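Local coordinates for protein Sec-alkylsulfatase (Pseudomonas sp., PDB 4AXH) that catalyses the zinc-dependent hydrolysis of (R)-secondary-alkyl sulfates with strict inversion of configuration, giving (S)-alcohols and sulfate, at residues A[333-338]-A[372-377]; A[89-95]-A[109-113]; A[138-144]-A[278-282]. All blocks are in the same frame, centred on the assembly; numbering follows the deposited sequence.

How the contacts relate
The three contacts lie far apart in one subunit of the homodimer, with centres about 30 Å (contacts 1 and 2), 31 Å (1 and 3) and 35 Å (2 and 3) from one another; along the chain they follow in series, 2, then 3, then 1. Contact 1 is the one beside the active site: the side chain of W333 comes to about 8 Å from a bound zinc and about 4 Å from those of the zinc ligand E291 and of L319, which binds sulfate. Contacts 2 and 3 lie away from the zinc and sulfate sites. Contact 3 joins the two sheets of the metallo-beta-lactamase fold at their turns, and contact 2 fastens a loop to helix 103-111.

Contact 1 (A[333-338]-A[372-377]); sequences WAGYID and QRDMYA
Two helices pack antiparallel in a buried contact, 333-338 from helix 330-344 of the metallo-beta-lactamase domain and 372-377 from helix 362-388. The axes of these two segments come within 8.1 Å at a signed crossing angle of -165°. So close an approach depends on a small residue at the crossing: A334, whose CA is 4.4 Å from the CA of R373, rests its CB 3.4 Å from R373 O and 3.9 Å from A377 CB, the methyl fitting where a longer side chain would hold the helices apart. At one end W333 (chi1 t, chi2 -36°) and Y376 (chi1 m, chi2 -67°) stack face to face, the five-membered ring of W333 and the ring of Y376 having centroids 4.2 Å apart and planes at 10°. Each ring also has a polar anchor: W333 NE1 donates to N311 O, and Y376 OH bonds to H317 N. W333 also touches the zinc ligand E291, so the stack lies beside the metal site. I337, in the mt rotamer, fills the next space, its CD1 3.6 Å from Y376 CD2 and its CG2 3.6 Å from R373 CB; a branched aliphatic side chain can cover both neighbours. At the other end the long R373 side chain (chi1 t, chi2 t, chi3 p) forms a salt-bridge network with D338 (chi1 t) and D374 (chi1 m). In the second subunit, R595 pairs with D338 and R588 with D374, tying the network to the dimer interface. Within the segments, R373 NH2 lies 2.7 Å from D374 OD1, and R373 NH1 makes a weak, near-in-plane hydrogen bond of 3.3 Å to D338 OD1.

Contact 2 (A[89-95]-A[109-113]); sequences YQFLNDK and AQLNN
A loop containing a 3-10 turn at 90-92 packs against the C-terminal part of helix 103-111, with L92 over Q110 (CA atoms 5.9 Å apart) and Y89 opposite N113 (7.4 Å). A109, helical, offers a small methyl to the loop: its CB lies 3.8 Å from L92 CD2, the leucine being in the mt rotamer. Q110 (chi1 m, chi2 t) reaches out to the backbone where the loop leaves its 3-10 turn. Its long side chain, ending in an amide donor, suits this, with NE2 making a weak hydrogen bond to L92 O at 3.2 Å and lying 2.9 Å from K95 O. L111 turns instead to helix 58-64, and N112 to D246 and G248. N113 (chi1 m), its CB directed toward the loop, packs against L92 and the CB of Y89, whose side chain leads away, its OH hydrogen-bonded to Q244 and its ring in a cation-pi contact with K251. A water completes the join, donating to N93 OD1 at 2.7 Å and to Q110 O at 2.5 Å.

Contact 3 (A[138-144]-A[278-282]); sequences IEGDSGL and DGVEL
D278 has the largest covered area here, and its backbone and carboxylate both serve the turn 140-143. Its O accepts from D141 N at 2.8 Å, the CA atoms of D141 and D278 being 5.1 Å apart. With chi1 t the carboxylate enters the turn: D278 OD1 takes S142 N at 2.8 Å and S142 OG at 2.6 Å, while D278 OD2 takes G143 N at 2.7 Å. An aspartate fits because its short, charged end can accept from several donors at once, and S142, chi1 p, supplies its hydroxyl as well as its backbone NH. D278 (phi/psi 57/38) and G279 (67/34) form the tight link between strands 272-277 and 280-286, and the turn opposite joins strands 135-138 and 144-147; the contact thus bridges hairpins from the two sheets of the metallo-beta-lactamase sandwich. V280, chi1 t, and I138, chi1 m, begin the apolar packing between those sheets, with V280 CG1 3.8 Å from I138 CG2 and L282 CD2 4.1 Å from I138 CD1. G140, at phi/psi 94/169, must lack a side chain, since a CB would clash with V280 CG2 and jam against E139 O; its CA sits 3.7 Å from V280 CG2 and 3.5 Å from D278 O.

Contact 1 (A[333-338]-A[372-377])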
loop_
_atom_site.group_PDB
_atom_site.type_symbol
_atom_site.label_atom_id
_atom_site.label_comp_id
_atom_site.label_asym_id
_atom_site.label_seq_id
_atom_site.Cartn_x
_atom_site.Cartn_y
_atom_site.Cartn_z
ATOM N N TRP A 333 -6.649 -12.192 -4.248
ATOM C CA TRP A 333 -7.976 -12.124 -4.849
ATOM C C TRP A 333 -8.126 -13.203 -5.961
ATOM O O TRP A 333 -9.038 -14.024 -5.872
ATOM C CB TRP A 333 -8.199 -10.715 -5.431
ATOM C CG TRP A 333 -9.627 -10.277 -5.538
ATOM C CD1 TRP A 333 -10.722 -11.046 -5.851
ATOM C CD2 TRP A 333 -10.090 -8.926 -5.460
ATOM N NE1 TRP A 333 -11.840 -10.255 -5.970
ATOM C CE2 TRP A 333 -11.483 -8.947 -5.728
ATOM C CE3 TRP A 333 -9.455 -7.686 -5.179
ATOM C CZ2 TRP A 333 -12.264 -7.780 -5.683
ATOM C CZ3 TRP A 333 -10.215 -6.532 -5.201
ATOM C CH2 TRP A 333 -11.610 -6.588 -5.401
ATOM N N ALA A 334 -7.189 -13.238 -6.951
ATOM C CA ALA A 334 -7.205 -14.237 -8.021
ATOM C C ALA A 334 -7.141 -15.675 -7.476
ATOM O O ALA A 334 -7.873 -16.542 -7.968
ATOM C CB ALA A 334 -6.090 -13.981 -9.024
ATOM N N GLY A 335 -6.343 -15.891 -6.431
ATOM C CA GLY A 335 -6.215 -17.185 -5.757
ATOM C C GLY A 335 -7.491 -17.697 -5.106
ATOM O O GLY A 335 -7.741 -18.918 -5.076
ATOM N N TYR A 336 -8.318 -16.759 -4.577
ATOM C CA TYR A 336 -9.592 -17.104 -3.939
ATOM C C TYR A 336 -10.696 -17.392 -4.973
ATOM O O TYR A 336 -11.608 -18.186 -4.725
ATOM C CB TYR A 336 -10.029 -15.974 -2.991
ATOM C CG TYR A 336 -9.222 -15.867 -1.710
ATOM C CD1 TYR A 336 -8.982 -16.986 -0.920
ATOM C CD2 TYR A 336 -8.763 -14.638 -1.253
ATOM C CE1 TYR A 336 -8.270 -16.898 0.266
ATOM C CE2 TYR A 336 -8.040 -14.537 -0.070
ATOM C CZ TYR A 336 -7.801 -15.672 0.690
ATOM O OH TYR A 336 -7.151 -15.592 1.894
ATOM N N ILE A 337 -10.638 -16.705 -6.119
ATOM C CA ILE A 337 -11.588 -16.912 -7.216
ATOM C C ILE A 337 -11.332 -18.339 -7.752
ATOM O O ILE A 337 -12.262 -19.136 -7.845
ATOM C CB ILE A 337 -11.458 -15.805 -8.325
ATOM C CG1 ILE A 337 -11.949 -14.440 -7.793
ATOM C CG2 ILE A 337 -12.247 -16.220 -9.570
ATOM C CD1 ILE A 337 -11.570 -13.224 -8.550
ATOM N N ASP A 338 -10.039 -18.665 -8.002
ATOM C CA ASP A 338 -9.574 -19.957 -8.505
ATOM C C ASP A 338 -9.894 -21.080 -7.539
ATOM O O ASP A 338 -10.306 -22.150 -7.980
ATOM C CB ASP A 338 -8.075 -19.870 -8.788
ATOM C CG ASP A 338 -7.471 -21.005 -9.589
ATOM O OD1 ASP A 338 -8.141 -21.479 -10.549
ATOM O OD2 ASP A 338 -6.281 -21.344 -9.326
ATOM N N GLN A 372 -12.599 -13.907 -14.350
ATOM C CA GLN A 372 -12.449 -13.086 -13.142
ATOM C C GLN A 372 -11.072 -13.323 -12.543
ATOM O O GLN A 372 -10.302 -12.375 -12.423
ATOM C CB GLN A 372 -13.564 -13.391 -12.121
ATOM C CG GLN A 372 -14.980 -12.908 -12.514
ATOM C CD GLN A 372 -15.210 -11.407 -12.464
ATOM O OE1 GLN A 372 -14.573 -10.670 -11.707
ATOM N NE2 GLN A 372 -16.161 -10.927 -13.254
ATOM N N ARG A 373 -10.733 -14.594 -12.266
ATOM C CA ARG A 373 -9.431 -15.033 -11.763
ATOM C C ARG A 373 -8.327 -14.461 -12.633
ATOM O O ARG A 373 -7.505 -13.722 -12.131
ATOM C CB ARG A 373 -9.340 -16.581 -11.746
ATOM C CG ARG A 373 -7.913 -17.090 -11.532
ATOM C CD ARG A 373 -7.685 -18.458 -12.114
ATOM N NE ARG A 373 -7.644 -18.454 -13.573
ATOM C CZ ARG A 373 -7.992 -19.488 -14.327
ATOM N NH1 ARG A 373 -8.395 -20.614 -13.771
ATOM N NH2 ARG A 373 -7.944 -19.399 -15.648
ATOM N N ASP A 374 -8.360 -14.744 -13.936
ATOM C CA ASP A 374 -7.407 -14.248 -14.922
ATOM C C ASP A 374 -7.270 -12.719 -14.926
ATOM O O ASP A 374 -6.159 -12.249 -15.122
ATOM C CB ASP A 374 -7.776 -14.736 -16.337
ATOM C CG ASP A 374 -7.545 -16.204 -16.630
ATOM O OD1 ASP A 374 -6.888 -16.886 -15.804
ATOM O OD2 ASP A 374 -8.003 -16.672 -17.697
ATOM N N MET A 375 -8.382 -11.957 -14.731
ATOM C CA MET A 375 -8.373 -10.479 -14.721
ATOM C C MET A 375 -7.530 -9.926 -13.583
ATOM O O MET A 375 -6.730 -9.016 -13.806
ATOM C CB MET A 375 -9.787 -9.916 -14.714
ATOM C CG MET A 375 -9.859 -8.430 -14.535
ATOM S SD MET A 375 -11.522 -7.718 -14.434
ATOM C CE MET A 375 -12.307 -8.714 -13.227
ATOM N N TYR A 376 -7.669 -10.516 -12.385
ATOM C CA TYR A 376 -6.903 -10.090 -11.231
ATOM C C TYR A 376 -5.461 -10.511 -11.291
ATOM O O TYR A 376 -4.587 -9.674 -11.025
ATOM C CB TYR A 376 -7.614 -10.423 -9.900
ATOM C CG TYR A 376 -8.899 -9.630 -9.736
ATOM C CD1 TYR A 376 -8.871 -8.246 -9.571
ATOM C CD2 TYR A 376 -10.138 -10.246 -9.864
ATOM C CE1 TYR A 376 -10.043 -7.501 -9.520
ATOM C CE2 TYR A 376 -11.318 -9.513 -9.788
ATOM C CZ TYR A 376 -11.265 -8.137 -9.607
ATOM O OH TYR A 376 -12.420 -7.390 -9.507
ATOM N N ALA A 377 -5.183 -11.765 -11.728
ATOM C CA ALA A 377 -3.802 -12.246 -11.857
ATOM C C ALA A 377 -3.078 -11.437 -12.899
ATOM O O ALA A 377 -1.907 -11.110 -12.691
ATOM C CB ALA A 377 -3.761 -13.719 -12.203
#

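Contact 2 (A[89-95]-A[109-113])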
loop_
_atom_site.group_PDB
_atom_site.type_symbol
_atom_site.label_atom_id
_atom_site.label_comp_id
_atom_site.label_asym_id
_atom_site.label_seq_id
_atom_site.Cartn_x
_atom_site.Cartn_y
_atom_site.Cartn_z
ATOM N N TYR A 89 -34.031 7.345 -12.646
ATOM C CA TYR A 89 -33.294 6.727 -13.742
ATOM C C TYR A 89 -34.172 6.242 -14.910
ATOM O O TYR A 89 -33.730 5.416 -15.708
ATOM C CB TYR A 89 -32.373 5.626 -13.210
ATOM C CG TYR A 89 -31.356 6.139 -12.223
ATOM C CD1 TYR A 89 -30.199 6.788 -12.653
ATOM C CD2 TYR A 89 -31.545 5.981 -10.852
ATOM C CE1 TYR A 89 -29.266 7.294 -11.738
ATOM C CE2 TYR A 89 -30.615 6.471 -9.927
ATOM C CZ TYR A 89 -29.484 7.140 -10.375
ATOM O OH TYR A 89 -28.571 7.628 -9.469
ATOM N N GLN A 90 -35.389 6.808 -15.040
ATOM C CA GLN A 90 -36.368 6.486 -16.084
ATOM C C GLN A 90 -35.852 6.731 -17.518
ATOM O O GLN A 90 -36.168 5.946 -18.414
ATOM C CB GLN A 90 -37.668 7.246 -15.851
ATOM C CG GLN A 90 -38.880 6.513 -16.410
ATOM C CD GLN A 90 -39.602 5.733 -15.352
ATOM O OE1 GLN A 90 -40.689 6.129 -14.907
ATOM N NE2 GLN A 90 -39.027 4.604 -14.936
ATOM N N PHE A 91 -35.038 7.787 -17.719
ATOM C CA PHE A 91 -34.422 8.153 -19.001
ATOM C C PHE A 91 -33.607 7.016 -19.644
ATOM O O PHE A 91 -33.360 7.046 -20.862
ATOM C CB PHE A 91 -33.548 9.416 -18.836
ATOM C CG PHE A 91 -32.403 9.269 -17.859
ATOM C CD1 PHE A 91 -32.602 9.423 -16.491
ATOM C CD2 PHE A 91 -31.122 9.008 -18.303
ATOM C CE1 PHE A 91 -31.538 9.285 -15.591
ATOM C CE2 PHE A 91 -30.066 8.877 -17.401
ATOM C CZ PHE A 91 -30.281 8.999 -16.050
ATOM N N LEU A 92 -33.193 6.019 -18.833
ATOM C CA LEU A 92 -32.379 4.895 -19.285
ATOM C C LEU A 92 -33.181 3.771 -19.893
ATOM O O LEU A 92 -32.655 3.043 -20.740
ATOM C CB LEU A 92 -31.534 4.333 -18.119
ATOM C CG LEU A 92 -30.420 5.209 -17.603
ATOM C CD1 LEU A 92 -29.982 4.776 -16.215
ATOM C CD2 LEU A 92 -29.257 5.243 -18.580
ATOM N N ASN A 93 -34.412 3.584 -19.420
ATOM C CA ASN A 93 -35.267 2.472 -19.805
ATOM C C ASN A 93 -35.712 2.323 -21.248
ATOM O O ASN A 93 -36.406 3.196 -21.809
ATOM C CB ASN A 93 -36.435 2.300 -18.836
ATOM C CG ASN A 93 -36.072 1.730 -17.487
ATOM O OD1 ASN A 93 -34.959 1.005 -17.417
ATOM N ND2 ASN A 93 -36.817 1.889 -16.509
ATOM N N ASP A 94 -35.352 1.134 -21.812
ATOM C CA ASP A 94 -35.691 0.648 -23.159
ATOM C C ASP A 94 -35.479 1.724 -24.244
ATOM O O ASP A 94 -36.398 2.106 -24.982
ATOM C CB ASP A 94 -37.108 0.013 -23.179
ATOM C CG ASP A 94 -37.277 -1.215 -22.279
ATOM O OD1 ASP A 94 -36.471 -2.177 -22.416
ATOM O OD2 ASP A 94 -38.224 -1.220 -21.449
ATOM N N LYS A 95 -34.250 2.260 -24.252
ATOM C CA LYS A 95 -33.728 3.307 -25.124
ATOM C C LYS A 95 -32.223 3.033 -25.325
ATOM O O LYS A 95 -31.667 2.158 -24.644
ATOM C CB LYS A 95 -33.947 4.698 -24.514
ATOM C CG LYS A 95 -35.341 5.241 -24.720
ATOM C CD LYS A 95 -35.516 6.554 -23.955
ATOM C CE LYS A 95 -36.817 6.609 -23.165
ATOM N NZ LYS A 95 -36.799 5.768 -21.922
ATOM N N ALA A 109 -25.725 0.766 -16.915
ATOM C CA ALA A 109 -26.736 1.610 -16.285
ATOM C C ALA A 109 -28.106 0.972 -16.440
ATOM O O ALA A 109 -28.817 0.839 -15.454
ATOM C CB ALA A 109 -26.722 3.007 -16.907
ATOM N N GLN A 110 -28.425 0.493 -17.656
ATOM C CA GLN A 110 -29.688 -0.163 -18.012
ATOM C C GLN A 110 -29.888 -1.451 -17.286
ATOM O O GLN A 110 -31.017 -1.749 -16.908
ATOM C CB GLN A 110 -29.801 -0.418 -19.521
ATOM C CG GLN A 110 -30.029 0.836 -20.353
ATOM C CD GLN A 110 -30.233 0.454 -21.788
ATOM O OE1 GLN A 110 -29.298 0.062 -22.487
ATOM N NE2 GLN A 110 -31.472 0.490 -22.226
ATOM N N LEU A 111 -28.813 -2.229 -17.115
ATOM C CA LEU A 111 -28.863 -3.504 -16.418
ATOM C C LEU A 111 -29.167 -3.272 -14.943
ATOM O O LEU A 111 -30.037 -3.921 -14.377
ATOM C CB LEU A 111 -27.535 -4.260 -16.608
ATOM C CG LEU A 111 -27.328 -4.991 -17.956
ATOM C CD1 LEU A 111 -25.860 -5.227 -18.241
ATOM C CD2 LEU A 111 -28.030 -6.296 -17.976
ATOM N N ASN A 112 -28.502 -2.283 -14.349
ATOM C CA ASN A 112 -28.627 -1.899 -12.940
ATOM C C ASN A 112 -29.996 -1.312 -12.585
ATOM O O ASN A 112 -30.271 -1.063 -11.406
ATOM C CB ASN A 112 -27.459 -0.966 -12.531
ATOM C CG ASN A 112 -26.145 -1.681 -12.338
ATOM O OD1 ASN A 112 -26.109 -2.844 -11.944
ATOM N ND2 ASN A 112 -25.028 -0.998 -12.586
ATOM N N ASN A 113 -30.846 -1.105 -13.604
ATOM C CA ASN A 113 -32.213 -0.608 -13.489
ATOM C C ASN A 113 -33.172 -1.760 -13.261
ATOM O O ASN A 113 -34.289 -1.534 -12.780
ATOM C CB ASN A 113 -32.630 0.155 -14.733
ATOM C CG ASN A 113 -32.093 1.536 -14.856
ATOM O OD1 ASN A 113 -31.411 1.868 -15.811
ATOM N ND2 ASN A 113 -32.516 2.408 -14.001
HETATM O O HOH W 1 -33.239 -1.036 -17.878
#

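Contact 3 (A[138-144]-A[278-282])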
loop_
_atom_site.group_PDB
_atom_site.type_symbol
_atom_site.label_atom_id
_atom_site.label_comp_id
_atom_site.label_asym_id
_atom_site.label_seq_id
_atom_site.Cartn_x
_atom_site.Cartn_y
_atom_site.Cartn_z
ATOM N N ILE A 138 -33.067 -17.162 1.483
ATOM C CA ILE A 138 -33.181 -18.625 1.422
ATOM C C ILE A 138 -34.367 -18.995 2.303
ATOM O O ILE A 138 -34.437 -18.568 3.462
ATOM C CB ILE A 138 -31.900 -19.376 1.897
ATOM C CG1 ILE A 138 -30.605 -18.734 1.404
ATOM C CG2 ILE A 138 -31.943 -20.846 1.542
ATOM C CD1 ILE A 138 -29.363 -19.075 2.297
ATOM N N GLU A 139 -35.293 -19.799 1.768
ATOM C CA GLU A 139 -36.454 -20.250 2.537
ATOM C C GLU A 139 -36.134 -21.170 3.728
ATOM O O GLU A 139 -35.773 -20.658 4.799
ATOM C CB GLU A 139 -37.630 -20.648 1.657
ATOM C CG GLU A 139 -38.349 -19.369 1.250
ATOM C CD GLU A 139 -39.329 -19.348 0.105
ATOM O OE1 GLU A 139 -39.759 -20.426 -0.366
ATOM O OE2 GLU A 139 -39.756 -18.229 -0.248
ATOM N N GLY A 140 -36.174 -22.474 3.557
ATOM C CA GLY A 140 -35.854 -23.330 4.696
ATOM C C GLY A 140 -37.064 -23.766 5.494
ATOM O O GLY A 140 -38.174 -23.244 5.295
ATOM N N ASP A 141 -36.835 -24.734 6.409
ATOM C CA ASP A 141 -37.837 -25.405 7.251
ATOM C C ASP A 141 -38.913 -24.540 7.907
ATOM O O ASP A 141 -40.076 -24.618 7.489
ATOM C CB ASP A 141 -37.189 -26.421 8.221
ATOM C CG ASP A 141 -36.515 -27.616 7.545
ATOM O OD1 ASP A 141 -36.828 -27.893 6.351
ATOM O OD2 ASP A 141 -35.724 -28.308 8.217
ATOM N N SER A 142 -38.534 -23.703 8.900
ATOM C CA SER A 142 -39.471 -22.855 9.647
ATOM C C SER A 142 -39.487 -21.371 9.247
ATOM O O SER A 142 -40.559 -20.828 8.974
ATOM C CB SER A 142 -39.266 -23.014 11.152
ATOM O OG SER A 142 -37.944 -22.708 11.569
ATOM N N GLY A 143 -38.313 -20.735 9.238
ATOM C CA GLY A 143 -38.189 -19.317 8.930
ATOM C C GLY A 143 -37.406 -19.031 7.676
ATOM O O GLY A 143 -37.573 -19.729 6.677
ATOM N N LEU A 144 -36.563 -17.979 7.732
ATOM C CA LEU A 144 -35.748 -17.492 6.617
ATOM C C LEU A 144 -34.291 -17.368 6.975
ATOM O O LEU A 144 -33.936 -16.928 8.076
ATOM C CB LEU A 144 -36.225 -16.107 6.123
ATOM C CG LEU A 144 -37.683 -15.924 5.681
ATOM C CD1 LEU A 144 -37.947 -14.486 5.373
ATOM C CD2 LEU A 144 -38.025 -16.741 4.460
ATOM N N ASP A 278 -32.007 -24.448 10.020
ATOM C CA ASP A 278 -33.376 -24.514 9.486
ATOM C C ASP A 278 -33.486 -25.388 8.216
ATOM O O ASP A 278 -34.252 -25.091 7.294
ATOM C CB ASP A 278 -33.995 -23.114 9.314
ATOM C CG ASP A 278 -35.513 -23.103 9.410
ATOM O OD1 ASP A 278 -36.074 -23.927 10.179
ATOM O OD2 ASP A 278 -36.143 -22.260 8.737
ATOM N N GLY A 279 -32.727 -26.483 8.209
ATOM C CA GLY A 279 -32.701 -27.428 7.106
ATOM C C GLY A 279 -32.106 -26.833 5.850
ATOM O O GLY A 279 -32.552 -27.144 4.741
ATOM N N VAL A 280 -31.112 -25.938 6.027
ATOM C CA VAL A 280 -30.402 -25.240 4.958
ATOM C C VAL A 280 -28.930 -25.519 5.173
ATOM O O VAL A 280 -28.397 -25.216 6.241
ATOM C CB VAL A 280 -30.728 -23.714 4.915
ATOM C CG1 VAL A 280 -29.878 -22.994 3.885
ATOM C CG2 VAL A 280 -32.204 -23.469 4.637
ATOM N N GLU A 281 -28.286 -26.139 4.171
ATOM C CA GLU A 281 -26.869 -26.456 4.209
ATOM C C GLU A 281 -26.111 -25.254 3.655
ATOM O O GLU A 281 -26.450 -24.723 2.589
ATOM C CB GLU A 281 -26.566 -27.703 3.362
ATOM C CG GLU A 281 -26.631 -29.026 4.092
ATOM C CD GLU A 281 -26.581 -30.207 3.143
ATOM O OE1 GLU A 281 -25.487 -30.496 2.603
ATOM O OE2 GLU A 281 -27.647 -30.821 2.906
ATOM N N LEU A 282 -25.079 -24.830 4.399
ATOM C CA LEU A 282 -24.215 -23.705 4.066
ATOM C C LEU A 282 -22.785 -24.139 4.221
ATOM O O LEU A 282 -22.409 -24.625 5.283
ATOM C CB LEU A 282 -24.456 -22.498 5.008
ATOM C CG LEU A 282 -25.894 -22.118 5.357
ATOM C CD1 LEU A 282 -25.951 -21.344 6.641
ATOM C CD2 LEU A 282 -26.526 -21.330 4.250
#